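Local structure of probable aspartate aminotransferase 2 (Methanococcus jannaschii, 2Z61) at residues 160-165 / 174-179; 115-120 / 145-150; 63-68 / 247-252; 96-101 / 215-220. The protein catalyses the pyridoxal phosphate-dependent transfer of an amino group from alanine to a furancarboxaldehyde phosphate, making the furan precursor of methanofuran. All coordinates share one frame; numbering follows the deposited sequence.

In the fold
Three of the four contacts belong to one mixed sheet, which contact 1 reaches through strand 155-161, contact 2 through 115-119 and contact 4 through 214-219. Contacts 1 and 2 lie with their centres about 11 Å apart and touch through helices 144-150 and 173-182. Contact 4, about 17 Å from contact 1 between centres, packs helix 98-109 on the sheet beside the cofactor. Contact 3 lies about 13 Å from contact 4, which it touches through Phe252, and both reach the second subunit. Along the chain, contact 3 encloses contact 4, which encloses contact 2 and then contact 1. Contacts 1 and 4 each lead to the cofactor, and contacts 3 and 4 also meet at the dimer interface.

Contact 1. Residues 160-165 / 174-179; sequences INSPSN and EIYEFA
Tyr176 lays its ring against Ile160 and ends beside Ser162, so one aromatic side chain spans most of the gap between helix 173-182 and the end of strand 155-161. Its CB does not point straight at the strand; with CG set beside the backbone N (chi1 -70°) the ring swings across, and its tip comes nearest. Ring carbons CD2 and CE2 of Tyr176 each lie 3.9 Å from Ile160 CD1. That methyl sits over the face as a CH-pi contact, 4.2 Å from Ile160 CD1 to the centroid of the Tyr176 ring and 27° off the normal. Further out, Tyr176 CZ lies 3.7 Å from Ile160 CG2, so the two methyls of the isoleucine follow the ring from CD2 to its phenolic end. At the tip, Tyr176 OH is 3.5 Å from Ile160 CG2 and 3.4 Å from Ser162 CB. Alongside, Ile175 adds a methyl, with its CG2 4.1 Å from Ile160 CD1. Ser162 OG is spoken for by the backbone N of Ile171, and the Tyr176 ring also stacks with Phe207. Beyond the cis bond into Pro163 the loop reaches the active site, where Asn165 ND2 bonds O3 of the cofactor on Lys222. The pair is a helix-on-strand contact of a beta-alpha-beta unit completed by strand 185-189. Van der Waals and CH-pi contact alone join these two segments: no hydrogen bond crosses between them, and the buried Tyr176 hydroxyl has no polar partner in the model.

Contact 2. Residues 115-120 / 145-150; sequences EVLIQN and ESLEEA
Leu147 is the first residue of 145-150 to meet the strand, and it does so with the end of its side chain: CD2 comes to 4.5 Å from Leu117 CD1, a loose touch between two methyls. One helical turn further on, Ala150 makes the closer approach. Its CB points at the strand and lies 3.7 Å from Leu117 CD2, so the two branches of Leu117 are shared out, one to each residue. Leu117 can straddle them because its CG stands beside the backbone N (chi1 -60°), which throws the fork toward the helix. Ala150 then adds a polar link by its carbonyl, near the helix end: a single water donates to Ala150 O at 2.7 Å and to Glu115 OE1 at 2.8 Å, bridging helix and strand. The same Glu115 OE1 also bonds Ser152 OG, so this carboxylate oxygen also links the strand to the segment just after the helix. Leu117 continues into Thr155 and Ile158 of the adjoining strand 155-161, while Leu147 packs on Cys140 of strand 136-140 and on Ile175 and Phe178 of helix 173-182. Helix 144-150 thus packs over strands 115-119 and 136-140, with helix 173-182 as its neighbour.

Contact 3. Residues 63-68 / 247-252; sequences TDSRGI and LQQNLF
One side-chain amide nitrogen, Gln248 NE2, holds two backbone carbonyls: it donates to Ser65 O across the contact and to Ile94 O, one in the turn and one in strand 92-95. The bond from Gln248 NE2 to Ser65 O is 2.9 Å long, almost straight (173° at the hydrogen) and nearly along the C=O axis. The oxygen lies in the plane of the amide. To reach it the Gln248 chain bends at chi2 (112°), a value off the usual staggered positions. Next to it Gln249 offers only carbon, its CG resting 3.7 Å from Ser65 OG and 3.8 Å from Ser65 CB; the hydroxyl itself bonds Ile253 O. The loop that presents Ser65 is a type I turn from Asp64 to Gly67, closed by Gly67 N to Asp64 O at 3.0 Å. An Asx turn braces it, with Asp64 OD2 taking Arg66 N at 2.8 Å from above the carboxylate plane. Thr63 OG1 grips Asp64 O from the face opposite to Gly67 N. Past the helix end, Phe252 meets Phe252 of the second subunit at the dimer interface. No ion pair joins the two segments: a neutral amide fixes the loop to helix 238-251 through a directional bond to the main chain, with a small van der Waals contact of Gln249 CG beside it.

Contact 4. Residues 96-101 / 215-220; sequences GGSSLG and ILINGF
Ser98 sets OG opposite its own backbone N (chi1 178°), and Ile217 puts CG2 in the equivalent place while CG1 turns beside the N (chi1 -61°); this brings the hydroxyl oxygen against the gamma methyl. Ser98 OG lies 3.5 Å from Ile217 CG2, and the carbonyl of the same serine follows, Ser98 O standing 3.9 Å from that methyl. The delta methyl, carried by the other branch, reaches the next turn of the helix, with Ile217 CD1 4.2 Å from Gly101 C. Two glycines bring the backbones close: Ser98 CA is 5.7 Å from Gly219 CA, and Gly101 CA is 6.7 Å from Ile217 CA. Between Ile217, whose CB is directed at the helix, and Gly219, Asn218 faces away and folds its amide onto the following peptide, where OD1 accepts from Gly219 N at 2.8 Å, a bent bond of 148°. The Ser98 hydroxyl is buried and has no polar partner in the model; the polar work of this residue is done by its backbone N. Ser98 N and Ser99 N, at the first turn of helix 98-109, bond the phosphate oxygens OP1 and OP3 of the pyridoxal phosphate on Lys222, where the helix end would probably stabilise the negative charge. The contact thus seats the phosphate-binding end of this helix on strand 214-219, which leads toward that lysine. Around it, Ile217 continues onto Leu102 and Ala105 of the same helix, strands 185-189 and 232-235 flank the strand in the sheet, and Tyr79 of helix 69-82 packs on Leu216 and Asn218.

Contact 1. Residues 160-165 / 174-179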
# COMPACT_ATOMS: atom_id res chain seq x y z
N ILE A 160 18.61 -10.61 -2.22
CA ILE A 160 18.65 -12.05 -2.43
C ILE A 160 17.23 -12.59 -2.34
O ILE A 160 16.58 -12.46 -1.31
CB ILE A 160 19.54 -12.76 -1.37
CG1 ILE A 160 20.95 -12.17 -1.39
CG2 ILE A 160 19.61 -14.26 -1.66
CD1 ILE A 160 21.94 -12.87 -0.47
N ASN A 161 16.74 -13.18 -3.43
CA ASN A 161 15.39 -13.75 -3.49
C ASN A 161 15.53 -15.26 -3.55
O ASN A 161 15.94 -15.81 -4.57
CB ASN A 161 14.67 -13.22 -4.74
CG ASN A 161 13.26 -13.78 -4.90
OD1 ASN A 161 12.82 -14.13 -6.00
ND2 ASN A 161 12.54 -13.89 -3.78
N SER A 162 15.19 -15.94 -2.46
CA SER A 162 15.35 -17.39 -2.42
C SER A 162 14.25 -18.13 -1.66
O SER A 162 14.00 -17.85 -0.49
CB SER A 162 16.72 -17.71 -1.78
OG SER A 162 16.95 -19.11 -1.71
N PRO A 163 13.56 -19.06 -2.33
CA PRO A 163 13.78 -19.42 -3.74
C PRO A 163 13.44 -18.24 -4.65
O PRO A 163 12.62 -17.39 -4.28
CB PRO A 163 12.87 -20.63 -3.95
CG PRO A 163 11.82 -20.48 -2.92
CD PRO A 163 12.58 -19.97 -1.72
N SER A 164 14.06 -18.18 -5.82
CA SER A 164 13.86 -17.07 -6.74
C SER A 164 12.75 -17.15 -7.77
O SER A 164 12.33 -18.22 -8.20
CB SER A 164 15.07 -16.90 -7.64
OG SER A 164 15.17 -17.98 -8.54
N ASN A 165 12.22 -16.07 -8.06
CA ASN A 165 11.35 -15.89 -9.20
C ASN A 165 12.17 -15.24 -10.12
O ASN A 165 12.53 -14.24 -9.57
CB ASN A 165 10.04 -15.23 -8.77
CG ASN A 165 9.37 -14.46 -9.88
OD1 ASN A 165 9.42 -14.86 -11.04
ND2 ASN A 165 8.74 -13.34 -9.53
N GLU A 174 27.07 -20.04 0.54
CA GLU A 174 28.23 -19.19 0.27
C GLU A 174 27.90 -17.76 -0.15
O GLU A 174 28.60 -16.82 0.22
CB GLU A 174 29.12 -19.84 -0.78
CG GLU A 174 29.76 -21.13 -0.33
CD GLU A 174 30.66 -21.74 -1.38
OE1 GLU A 174 31.29 -22.78 -1.09
OE2 GLU A 174 30.74 -21.18 -2.50
N ILE A 175 26.85 -17.59 -0.95
CA ILE A 175 26.47 -16.26 -1.39
C ILE A 175 26.11 -15.40 -0.18
O ILE A 175 26.51 -14.24 -0.09
CB ILE A 175 25.27 -16.29 -2.36
CG1 ILE A 175 25.66 -16.96 -3.68
CG2 ILE A 175 24.82 -14.87 -2.66
CD1 ILE A 175 26.06 -18.40 -3.55
N TYR A 176 25.35 -15.98 0.76
CA TYR A 176 24.98 -15.24 1.97
C TYR A 176 26.24 -14.89 2.77
O TYR A 176 26.40 -13.76 3.20
CB TYR A 176 24.05 -16.07 2.86
CG TYR A 176 22.66 -16.25 2.29
CD1 TYR A 176 22.35 -17.35 1.50
CD2 TYR A 176 21.66 -15.31 2.53
CE1 TYR A 176 21.08 -17.51 0.96
CE2 TYR A 176 20.39 -15.46 1.99
CZ TYR A 176 20.11 -16.56 1.21
OH TYR A 176 18.86 -16.72 0.65
N GLU A 177 27.12 -15.88 2.95
CA GLU A 177 28.36 -15.69 3.69
C GLU A 177 29.23 -14.60 3.08
O GLU A 177 29.78 -13.76 3.79
CB GLU A 177 29.11 -17.02 3.76
CG GLU A 177 28.48 -18.03 4.72
CD GLU A 177 28.80 -19.48 4.39
OE1 GLU A 177 28.51 -20.35 5.23
OE2 GLU A 177 29.34 -19.74 3.29
N PHE A 178 29.35 -14.61 1.76
CA PHE A 178 30.14 -13.59 1.09
C PHE A 178 29.52 -12.21 1.32
O PHE A 178 30.22 -11.25 1.65
CB PHE A 178 30.21 -13.85 -0.42
CG PHE A 178 31.05 -12.86 -1.16
CD1 PHE A 178 32.44 -12.93 -1.12
CD2 PHE A 178 30.46 -11.81 -1.86
CE1 PHE A 178 33.23 -11.97 -1.76
CE2 PHE A 178 31.25 -10.85 -2.51
CZ PHE A 178 32.63 -10.93 -2.45
N ALA A 179 28.20 -12.12 1.15
CA ALA A 179 27.51 -10.84 1.32
C ALA A 179 27.66 -10.24 2.72
O ALA A 179 27.86 -9.03 2.85
CB ALA A 179 26.03 -10.99 0.98

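Contact 2. Residues 115-120 / 145-150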
# COMPACT_ATOMS: atom_id res chain seq x y z
N GLU A 115 24.50 1.81 -5.54
CA GLU A 115 24.40 0.69 -6.46
C GLU A 115 23.82 -0.47 -5.66
O GLU A 115 24.26 -0.74 -4.54
CB GLU A 115 25.78 0.31 -7.01
CG GLU A 115 26.51 1.45 -7.71
CD GLU A 115 27.83 1.01 -8.32
OE1 GLU A 115 28.60 0.32 -7.63
OE2 GLU A 115 28.10 1.36 -9.49
N VAL A 116 22.82 -1.14 -6.22
CA VAL A 116 22.20 -2.27 -5.55
C VAL A 116 22.42 -3.48 -6.45
O VAL A 116 22.15 -3.41 -7.64
CB VAL A 116 20.68 -2.04 -5.34
CG1 VAL A 116 20.04 -3.27 -4.72
CG2 VAL A 116 20.46 -0.82 -4.46
N LEU A 117 22.92 -4.57 -5.88
CA LEU A 117 23.19 -5.79 -6.64
C LEU A 117 21.95 -6.67 -6.69
O LEU A 117 21.35 -6.97 -5.66
CB LEU A 117 24.33 -6.58 -5.99
CG LEU A 117 25.71 -5.93 -5.86
CD1 LEU A 117 26.54 -6.70 -4.84
CD2 LEU A 117 26.41 -5.91 -7.22
N ILE A 118 21.56 -7.09 -7.89
CA ILE A 118 20.41 -7.96 -8.06
C ILE A 118 20.83 -9.08 -9.01
O ILE A 118 21.67 -8.88 -9.88
CB ILE A 118 19.20 -7.21 -8.65
CG1 ILE A 118 19.65 -6.36 -9.85
CG2 ILE A 118 18.56 -6.34 -7.58
CD1 ILE A 118 18.55 -5.52 -10.47
N GLN A 119 20.25 -10.26 -8.84
CA GLN A 119 20.59 -11.38 -9.70
C GLN A 119 20.05 -11.24 -11.12
O GLN A 119 19.00 -10.62 -11.34
CB GLN A 119 20.09 -12.68 -9.07
CG GLN A 119 20.35 -13.94 -9.89
CD GLN A 119 20.10 -15.20 -9.08
OE1 GLN A 119 19.25 -15.21 -8.19
NE2 GLN A 119 20.83 -16.27 -9.40
N ASN A 120 20.77 -11.81 -12.08
CA ASN A 120 20.39 -11.82 -13.49
C ASN A 120 20.18 -13.30 -13.82
O ASN A 120 21.15 -14.04 -13.94
CB ASN A 120 21.53 -11.27 -14.36
CG ASN A 120 21.10 -10.95 -15.79
OD1 ASN A 120 20.12 -11.50 -16.30
ND2 ASN A 120 21.84 -10.07 -16.44
N GLU A 145 32.79 -15.27 -7.53
CA GLU A 145 33.68 -14.52 -8.41
C GLU A 145 33.03 -13.27 -9.01
O GLU A 145 33.60 -12.18 -8.96
CB GLU A 145 34.19 -15.41 -9.54
CG GLU A 145 35.32 -14.79 -10.33
CD GLU A 145 35.94 -15.76 -11.32
OE1 GLU A 145 36.27 -16.89 -10.90
OE2 GLU A 145 36.10 -15.40 -12.50
N SER A 146 31.84 -13.44 -9.58
CA SER A 146 31.14 -12.31 -10.19
C SER A 146 30.72 -11.25 -9.18
O SER A 146 30.72 -10.06 -9.50
CB SER A 146 29.92 -12.81 -10.96
OG SER A 146 29.19 -13.74 -10.18
N LEU A 147 30.36 -11.66 -7.97
CA LEU A 147 29.98 -10.70 -6.95
C LEU A 147 31.20 -9.86 -6.56
O LEU A 147 31.08 -8.67 -6.28
CB LEU A 147 29.41 -11.40 -5.72
CG LEU A 147 28.01 -12.01 -5.86
CD1 LEU A 147 27.61 -12.66 -4.54
CD2 LEU A 147 27.00 -10.93 -6.24
N GLU A 148 32.38 -10.49 -6.53
CA GLU A 148 33.61 -9.78 -6.18
C GLU A 148 33.89 -8.71 -7.23
O GLU A 148 34.23 -7.58 -6.91
CB GLU A 148 34.79 -10.75 -6.09
CG GLU A 148 34.63 -11.81 -5.01
CD GLU A 148 35.79 -12.78 -4.94
OE1 GLU A 148 36.14 -13.36 -5.99
OE2 GLU A 148 36.34 -12.97 -3.83
N GLU A 149 33.73 -9.09 -8.50
CA GLU A 149 33.97 -8.16 -9.60
C GLU A 149 32.95 -7.02 -9.68
O GLU A 149 33.28 -5.93 -10.15
CB GLU A 149 33.98 -8.94 -10.92
CG GLU A 149 35.16 -9.89 -11.05
CD GLU A 149 35.28 -10.52 -12.42
OE1 GLU A 149 34.32 -11.17 -12.87
OE2 GLU A 149 36.35 -10.37 -13.05
N ALA A 150 31.73 -7.26 -9.21
CA ALA A 150 30.69 -6.23 -9.26
C ALA A 150 30.79 -5.19 -8.15
O ALA A 150 30.31 -4.07 -8.31
CB ALA A 150 29.31 -6.89 -9.24
O HOH W 1 28.49 -2.43 -7.27

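Contact 3. Residues 63-68 / 247-252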
# COMPACT_ATOMS: atom_id res chain seq x y z
N THR A 63 -5.52 -0.26 12.73
CA THR A 63 -4.85 -0.94 13.84
C THR A 63 -3.56 -0.15 14.04
O THR A 63 -3.27 0.77 13.29
CB THR A 63 -4.43 -2.38 13.52
OG1 THR A 63 -3.34 -2.36 12.58
CG2 THR A 63 -5.59 -3.19 12.94
N ASP A 64 -2.79 -0.54 15.06
CA ASP A 64 -1.49 0.07 15.33
C ASP A 64 -0.73 -0.06 14.01
O ASP A 64 -0.87 -1.07 13.32
CB ASP A 64 -0.80 -0.73 16.44
CG ASP A 64 0.67 -0.39 16.61
OD1 ASP A 64 1.27 -0.89 17.59
OD2 ASP A 64 1.23 0.36 15.79
N SER A 65 0.07 0.94 13.65
CA SER A 65 0.80 0.88 12.39
C SER A 65 1.84 -0.24 12.28
O SER A 65 2.25 -0.60 11.18
CB SER A 65 1.46 2.23 12.10
OG SER A 65 0.47 3.20 11.80
N ARG A 66 2.28 -0.78 13.42
CA ARG A 66 3.26 -1.86 13.41
C ARG A 66 2.53 -3.16 13.10
O ARG A 66 3.13 -4.13 12.66
CB ARG A 66 3.94 -2.00 14.78
CG ARG A 66 4.49 -0.71 15.36
CD ARG A 66 4.89 -0.90 16.82
NE ARG A 66 6.31 -1.21 16.98
CZ ARG A 66 7.28 -0.30 16.96
NH1 ARG A 66 6.99 0.99 16.81
NH2 ARG A 66 8.54 -0.67 17.09
N GLY A 67 1.22 -3.16 13.34
CA GLY A 67 0.42 -4.35 13.12
C GLY A 67 0.05 -4.90 14.49
O GLY A 67 0.83 -4.78 15.43
N ILE A 68 -1.12 -5.50 14.61
CA ILE A 68 -1.53 -6.02 15.91
C ILE A 68 -0.45 -6.87 16.57
O ILE A 68 0.21 -7.68 15.92
CB ILE A 68 -2.86 -6.81 15.82
CG1 ILE A 68 -2.73 -8.04 14.94
CG2 ILE A 68 -3.94 -5.89 15.27
CD1 ILE A 68 -4.04 -8.81 14.80
N LEU A 247 7.60 5.51 7.48
CA LEU A 247 7.13 5.42 6.11
C LEU A 247 5.71 4.83 6.09
O LEU A 247 4.83 5.32 5.37
CB LEU A 247 8.06 4.53 5.28
CG LEU A 247 9.44 5.09 4.96
CD1 LEU A 247 10.31 4.00 4.37
CD2 LEU A 247 9.32 6.26 3.99
N GLN A 248 5.50 3.79 6.88
CA GLN A 248 4.20 3.12 6.97
C GLN A 248 3.11 4.04 7.52
O GLN A 248 2.00 4.06 7.01
CB GLN A 248 4.31 1.87 7.84
CG GLN A 248 2.96 1.23 8.19
CD GLN A 248 2.75 -0.12 7.52
OE1 GLN A 248 2.91 -0.25 6.31
NE2 GLN A 248 2.38 -1.11 8.30
N GLN A 249 3.43 4.80 8.57
CA GLN A 249 2.46 5.71 9.17
C GLN A 249 2.00 6.80 8.21
O GLN A 249 0.87 7.28 8.29
CB GLN A 249 3.05 6.37 10.42
CG GLN A 249 3.47 5.41 11.50
CD GLN A 249 4.21 6.10 12.63
OE1 GLN A 249 5.25 6.71 12.42
NE2 GLN A 249 3.67 6.00 13.84
N ASN A 250 2.88 7.20 7.29
CA ASN A 250 2.54 8.24 6.34
C ASN A 250 1.87 7.73 5.07
O ASN A 250 0.79 8.22 4.69
CB ASN A 250 3.80 9.04 5.95
CG ASN A 250 4.21 10.06 7.01
OD1 ASN A 250 3.80 11.22 6.95
ND2 ASN A 250 4.99 9.62 7.99
N LEU A 251 2.48 6.74 4.43
CA LEU A 251 2.00 6.19 3.17
C LEU A 251 0.87 5.16 3.17
O LEU A 251 0.17 5.03 2.16
CB LEU A 251 3.17 5.60 2.38
CG LEU A 251 4.31 6.50 1.90
CD1 LEU A 251 3.74 7.56 1.01
CD2 LEU A 251 5.04 7.13 3.07
N PHE A 252 0.69 4.43 4.26
CA PHE A 252 -0.32 3.38 4.26
C PHE A 252 -1.19 3.29 5.52
O PHE A 252 -2.33 2.83 5.46
CB PHE A 252 0.39 2.04 4.02
CG PHE A 252 -0.52 0.95 3.54
CD1 PHE A 252 -1.21 1.09 2.34
CD2 PHE A 252 -0.70 -0.20 4.29
CE1 PHE A 252 -2.08 0.09 1.91
CE2 PHE A 252 -1.57 -1.20 3.87
CZ PHE A 252 -2.26 -1.05 2.68

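Contact 4. Residues 96-101 / 215-220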
# COMPACT_ATOMS: atom_id res chain seq x y z
N GLY A 96 1.24 -3.86 3.96
CA GLY A 96 0.14 -4.16 3.06
C GLY A 96 0.68 -4.95 1.89
O GLY A 96 0.69 -4.47 0.76
N GLY A 97 1.15 -6.17 2.17
CA GLY A 97 1.73 -6.99 1.13
C GLY A 97 3.25 -6.95 1.19
O GLY A 97 3.83 -6.09 1.85
N SER A 98 3.87 -7.88 0.47
CA SER A 98 5.33 -8.02 0.38
C SER A 98 5.98 -6.95 -0.50
O SER A 98 7.11 -6.53 -0.27
CB SER A 98 5.65 -9.43 -0.16
OG SER A 98 7.04 -9.63 -0.30
N SER A 99 5.25 -6.50 -1.52
CA SER A 99 5.75 -5.47 -2.43
C SER A 99 6.00 -4.15 -1.70
O SER A 99 7.05 -3.54 -1.89
CB SER A 99 4.75 -5.25 -3.57
OG SER A 99 4.70 -6.40 -4.40
N LEU A 100 5.05 -3.70 -0.88
CA LEU A 100 5.24 -2.47 -0.14
C LEU A 100 6.38 -2.64 0.85
O LEU A 100 7.16 -1.72 1.06
CB LEU A 100 3.97 -2.06 0.62
CG LEU A 100 3.14 -0.92 0.01
CD1 LEU A 100 2.13 -0.43 1.03
CD2 LEU A 100 4.07 0.22 -0.42
N GLY A 101 6.45 -3.81 1.48
CA GLY A 101 7.51 -4.06 2.44
C GLY A 101 8.87 -3.84 1.82
O GLY A 101 9.70 -3.10 2.35
N ILE A 215 17.62 -7.13 6.22
CA ILE A 215 16.22 -6.76 6.26
C ILE A 215 15.54 -7.95 5.59
O ILE A 215 15.80 -8.25 4.43
CB ILE A 215 15.92 -5.48 5.47
CG1 ILE A 215 16.79 -4.34 5.99
CG2 ILE A 215 14.45 -5.12 5.62
CD1 ILE A 215 16.51 -2.99 5.35
N LEU A 216 14.72 -8.64 6.36
CA LEU A 216 14.04 -9.83 5.88
C LEU A 216 12.61 -9.50 5.45
O LEU A 216 11.84 -8.87 6.19
CB LEU A 216 14.05 -10.89 6.99
CG LEU A 216 13.71 -12.34 6.67
CD1 LEU A 216 14.01 -13.19 7.90
CD2 LEU A 216 12.25 -12.48 6.26
N ILE A 217 12.26 -9.93 4.25
CA ILE A 217 10.94 -9.66 3.72
C ILE A 217 10.23 -10.97 3.43
O ILE A 217 10.78 -11.85 2.74
CB ILE A 217 11.03 -8.80 2.44
CG1 ILE A 217 11.69 -7.46 2.78
CG2 ILE A 217 9.63 -8.56 1.86
CD1 ILE A 217 12.01 -6.62 1.59
N ASN A 218 9.02 -11.12 3.98
CA ASN A 218 8.19 -12.30 3.77
C ASN A 218 6.73 -11.86 3.92
O ASN A 218 6.45 -10.69 4.20
CB ASN A 218 8.53 -13.41 4.78
CG ASN A 218 8.26 -14.82 4.23
OD1 ASN A 218 7.40 -15.01 3.37
ND2 ASN A 218 8.99 -15.80 4.75
N GLY A 219 5.80 -12.78 3.73
CA GLY A 219 4.40 -12.43 3.84
C GLY A 219 3.52 -13.65 3.70
O GLY A 219 4.02 -14.77 3.69
N PHE A 220 2.22 -13.44 3.55
CA PHE A 220 1.28 -14.56 3.44
C PHE A 220 0.75 -14.85 2.04
O PHE A 220 0.02 -15.82 1.85
CB PHE A 220 0.09 -14.34 4.39
CG PHE A 220 0.48 -14.18 5.84
CD1 PHE A 220 0.92 -12.96 6.33
CD2 PHE A 220 0.42 -15.27 6.71
CE1 PHE A 220 1.30 -12.82 7.66
CE2 PHE A 220 0.81 -15.14 8.05
CZ PHE A 220 1.25 -13.91 8.53